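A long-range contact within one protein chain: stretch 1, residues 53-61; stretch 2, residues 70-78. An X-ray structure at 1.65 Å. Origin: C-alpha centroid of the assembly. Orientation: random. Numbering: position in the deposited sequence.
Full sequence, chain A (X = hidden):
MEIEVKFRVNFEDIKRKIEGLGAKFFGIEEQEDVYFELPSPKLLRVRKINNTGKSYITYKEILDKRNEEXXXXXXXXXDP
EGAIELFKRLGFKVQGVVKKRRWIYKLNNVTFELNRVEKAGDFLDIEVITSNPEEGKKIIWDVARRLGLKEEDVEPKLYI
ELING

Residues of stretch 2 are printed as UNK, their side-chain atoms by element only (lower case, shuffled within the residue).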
# COMPACT_ATOMS: atom_id res chain seq x y z
N GLY A 53 0.40 -16.49 -0.29
CA GLY A 53 0.82 -15.51 -1.28
C GLY A 53 0.17 -14.15 -1.12
O GLY A 53 0.25 -13.31 -2.02
N LYS A 54 -0.48 -13.91 0.02
CA LYS A 54 -1.14 -12.63 0.27
C LYS A 54 -0.28 -11.68 1.10
O LYS A 54 0.52 -12.12 1.93
CB LYS A 54 -2.47 -12.85 1.00
CG LYS A 54 -3.55 -13.53 0.19
CD LYS A 54 -4.07 -12.62 -0.91
CE LYS A 54 -5.42 -13.10 -1.42
NZ LYS A 54 -5.95 -12.21 -2.50
N SER A 55 -0.43 -10.38 0.86
CA SER A 55 0.32 -9.37 1.60
C SER A 55 -0.61 -8.21 1.92
O SER A 55 -1.53 -7.92 1.14
CB SER A 55 1.52 -8.84 0.79
OG SER A 55 2.44 -9.89 0.51
N TYR A 56 -0.39 -7.57 3.06
CA TYR A 56 -1.24 -6.46 3.48
C TYR A 56 -0.49 -5.34 4.19
O TYR A 56 0.61 -5.53 4.71
CB TYR A 56 -2.31 -6.93 4.48
CG TYR A 56 -3.21 -8.02 3.97
CD1 TYR A 56 -2.83 -9.36 4.03
CD2 TYR A 56 -4.43 -7.70 3.38
CE1 TYR A 56 -3.65 -10.36 3.50
CE2 TYR A 56 -5.25 -8.69 2.85
CZ TYR A 56 -4.86 -10.01 2.91
OH TYR A 56 -5.67 -10.97 2.36
N ILE A 57 -1.08 -4.16 4.18
CA ILE A 57 -0.54 -3.05 4.94
C ILE A 57 -1.64 -2.89 5.98
O ILE A 57 -2.83 -2.88 5.63
CB ILE A 57 -0.43 -1.74 4.15
CG1 ILE A 57 0.69 -1.85 3.13
CG2 ILE A 57 -0.19 -0.58 5.13
CD1 ILE A 57 0.92 -0.57 2.31
N THR A 58 -1.27 -2.81 7.25
CA THR A 58 -2.26 -2.65 8.30
C THR A 58 -1.90 -1.54 9.27
O THR A 58 -0.76 -1.44 9.74
CB THR A 58 -2.45 -3.95 9.11
OG1 THR A 58 -1.26 -4.21 9.85
CG2 THR A 58 -2.76 -5.13 8.21
N TYR A 59 -2.89 -0.71 9.57
CA TYR A 59 -2.75 0.40 10.50
C TYR A 59 -3.76 0.17 11.61
O TYR A 59 -4.91 -0.19 11.35
CB TYR A 59 -3.07 1.72 9.80
CG TYR A 59 -3.20 2.92 10.73
CD1 TYR A 59 -2.09 3.66 11.12
CD2 TYR A 59 -4.45 3.30 11.22
CE1 TYR A 59 -2.22 4.77 11.97
CE2 TYR A 59 -4.59 4.40 12.07
CZ TYR A 59 -3.47 5.13 12.43
OH TYR A 59 -3.61 6.23 13.25
N LYS A 60 -3.33 0.38 12.85
CA LYS A 60 -4.23 0.21 13.98
C LYS A 60 -4.05 1.31 15.00
O LYS A 60 -2.96 1.85 15.18
CB LYS A 60 -4.00 -1.13 14.68
CG LYS A 60 -4.40 -2.36 13.89
CD LYS A 60 -4.34 -3.60 14.78
CE LYS A 60 -4.73 -4.85 14.01
NZ LYS A 60 -4.73 -6.06 14.88
N GLU A 61 -5.15 1.63 15.67
CA GLU A 61 -5.13 2.63 16.72
C GLU A 61 -5.81 2.00 17.92
O GLU A 61 -6.97 1.59 17.84
CB GLU A 61 -5.90 3.89 16.29
CG GLU A 61 -6.11 4.88 17.43
CD GLU A 61 -6.61 6.22 16.94
OE1 GLU A 61 -7.64 6.25 16.23
OE2 GLU A 61 -5.97 7.24 17.27
N UNK A 70 -9.81 -1.82 18.99
CA UNK A 70 -8.95 -1.17 18.00
C UNK A 70 -9.70 -0.66 16.78
O UNK A 70 -10.76 -1.17 16.43
c UNK A 70 -5.09 -3.52 19.59
c UNK A 70 -5.80 -2.73 18.69
c UNK A 70 -7.79 -3.96 19.16
c UNK A 70 -7.10 -4.76 20.06
c UNK A 70 -5.74 -4.54 20.28
c UNK A 70 -7.88 -2.13 17.44
c UNK A 70 -7.15 -2.94 18.46
N UNK A 71 -9.13 0.34 16.14
CA UNK A 71 -9.67 0.83 14.88
C UNK A 71 -8.66 0.20 13.93
O UNK A 71 -7.45 0.35 14.14
c UNK A 71 -9.86 2.78 13.31
c UNK A 71 -9.57 2.35 14.74
c UNK A 71 -8.84 3.26 12.49
c UNK A 71 -10.35 3.39 10.62
o UNK A 71 -10.59 3.67 9.30
c UNK A 71 -11.37 2.92 11.42
c UNK A 71 -11.12 2.61 12.76
c UNK A 71 -9.08 3.56 11.15
N UNK A 72 -9.13 -0.51 12.92
CA UNK A 72 -8.20 -1.14 11.99
C UNK A 72 -8.42 -0.73 10.55
O UNK A 72 -9.55 -0.69 10.07
c UNK A 72 -7.40 -3.40 11.11
c UNK A 72 -7.50 -4.91 11.24
o UNK A 72 -8.62 -5.45 11.16
o UNK A 72 -6.45 -5.56 11.42
c UNK A 72 -8.29 -2.66 12.10
N UNK A 73 -7.33 -0.42 9.87
CA UNK A 73 -7.36 -0.05 8.46
C UNK A 73 -6.42 -1.04 7.80
O UNK A 73 -5.21 -0.98 8.02
c UNK A 73 -6.76 1.87 6.81
c UNK A 73 -6.87 1.37 8.26
c UNK A 73 -6.21 3.28 6.81
c UNK A 73 -8.12 1.82 6.13
N UNK A 74 -6.97 -1.94 7.01
CA UNK A 74 -6.16 -2.96 6.35
C UNK A 74 -6.54 -3.16 4.90
O UNK A 74 -7.72 -3.26 4.56
c UNK A 74 -6.30 -4.30 7.09
o UNK A 74 -5.01 -7.45 7.59
o UNK A 74 -7.09 -7.20 6.94
c UNK A 74 -5.91 -6.79 7.02
c UNK A 74 -5.56 -5.45 6.42
N UNK A 75 -5.53 -3.23 4.04
CA UNK A 75 -5.79 -3.48 2.64
C UNK A 75 -4.67 -4.28 2.02
O UNK A 75 -3.52 -4.22 2.46
c UNK A 75 -2.82 -0.31 1.01
c UNK A 75 -3.86 -1.25 0.98
c UNK A 75 -3.84 0.76 2.91
c UNK A 75 -4.87 -0.18 2.88
c UNK A 75 -4.89 -1.19 1.92
c UNK A 75 -2.81 0.70 1.97
c UNK A 75 -6.03 -2.16 1.86
N UNK A 76 -5.03 -5.06 1.02
CA UNK A 76 -4.08 -5.93 0.33
C UNK A 76 -3.17 -5.15 -0.60
O UNK A 76 -3.60 -4.20 -1.24
c UNK A 76 -4.85 -6.97 -0.48
c UNK A 76 -3.98 -8.06 -1.06
o UNK A 76 -5.91 -9.31 -1.72
o UNK A 76 -4.17 -9.39 -3.03
c UNK A 76 -4.74 -8.98 -2.00
N UNK A 77 -1.90 -5.55 -0.67
CA UNK A 77 -0.94 -4.94 -1.58
C UNK A 77 -0.28 -6.07 -2.36
O UNK A 77 -0.24 -7.21 -1.89
c UNK A 77 1.03 -4.98 0.02
c UNK A 77 0.15 -4.10 -0.86
c UNK A 77 -0.53 -3.00 -0.03
N UNK A 78 0.24 -5.77 -3.54
CA UNK A 78 0.86 -6.82 -4.34
C UNK A 78 2.36 -6.94 -4.15
O UNK A 78 2.97 -7.89 -4.64
c UNK A 78 0.56 -6.59 -5.82
c UNK A 78 -0.92 -6.63 -6.18
o UNK A 78 -1.21 -9.01 -6.12
c UNK A 78 -1.60 -7.91 -5.73
n UNK A 78 -2.63 -7.77 -4.89
O HOH W 1 -3.27 -11.85 -4.18
O HOH W 2 -1.29 -9.83 -1.95
O HOH W 3 -7.27 -9.80 0.41

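Position 70 carries one carbon and then a six-carbon ring with no polar atom. A ring carbon lies 4.3 Å from CD of K60, and NZ of K60 stands nearly on the ring normal, 5.3 Å from the centroid, at most a weak attraction. The residue is F70.

At position 71 one carbon leads to a six-carbon ring bearing an oxygen. A ring carbon comes within 4.4 Å of CE2 of Y59, each ring meeting the other at its edge. Reciprocal backbone hydrogen bonds, N to O, join 71 and E61, both 3.0 Å. This is Y71.

Position 72 has three carbons, the third carrying two oxygens, one of them 3.2 Å from CE of K60. Three carbons ending in a carboxylate make this E72; its OE2 forms a long salt bridge of 3.9 Å with NZ of K60.

Position 73 has four carbons forked at the second. Its CB lies 4.1 Å from CB of Y59, and reciprocal backbone hydrogen bonds, N to O, join 73 and Y59, both 2.8 Å. It is L73.

Position 74 again shows three carbons ending in two oxygens, and one oxygen packs 3.3 Å from CG2 of T58, a methyl group that offers it no hydrogen bond. It is E74.

At position 75 a single carbon bears an unsubstituted six-carbon ring. I57 CB sits over one face of it, and a ring carbon is 4.0 Å from I57 CD1. This is F75.

Position 76 has a side chain that approaches K54. Three carbons, the third carrying two oxygens, make this E76; its OE1 accepts a hydrogen bond from NZ of K54 at 3.0 Å, within a salt bridge. Water 1 joins K54 NZ to E76 OE2, while water 3 joins Y56 OH to E76 OE1.

Position 77 has one carbon carrying two others, one of them 3.6 Å from CG1 of I57. Its N donates to O of S55 at 3.0 Å. It is V77.

Position 78 has three carbons, the last with one oxygen and one nitrogen, and reaches no atom of stretch 1 within contact distance. It is Q78, whose NE2 instead donates to E76 OE2 at 2.9 Å.

The contact is an antiparallel strand pair, its backbone ladder reinforced by CA-H...O contacts. Alternation sorts the side chains: I57, Y59, E61, Y71, L73 and F75 lie on one face, while Y56, T58 and K60 share the other with E72, E74 and E76. Salt bridges from K54 and K60 neutralize part of this acidic row.

Stretch 2 70-78: FYELEFEVQ
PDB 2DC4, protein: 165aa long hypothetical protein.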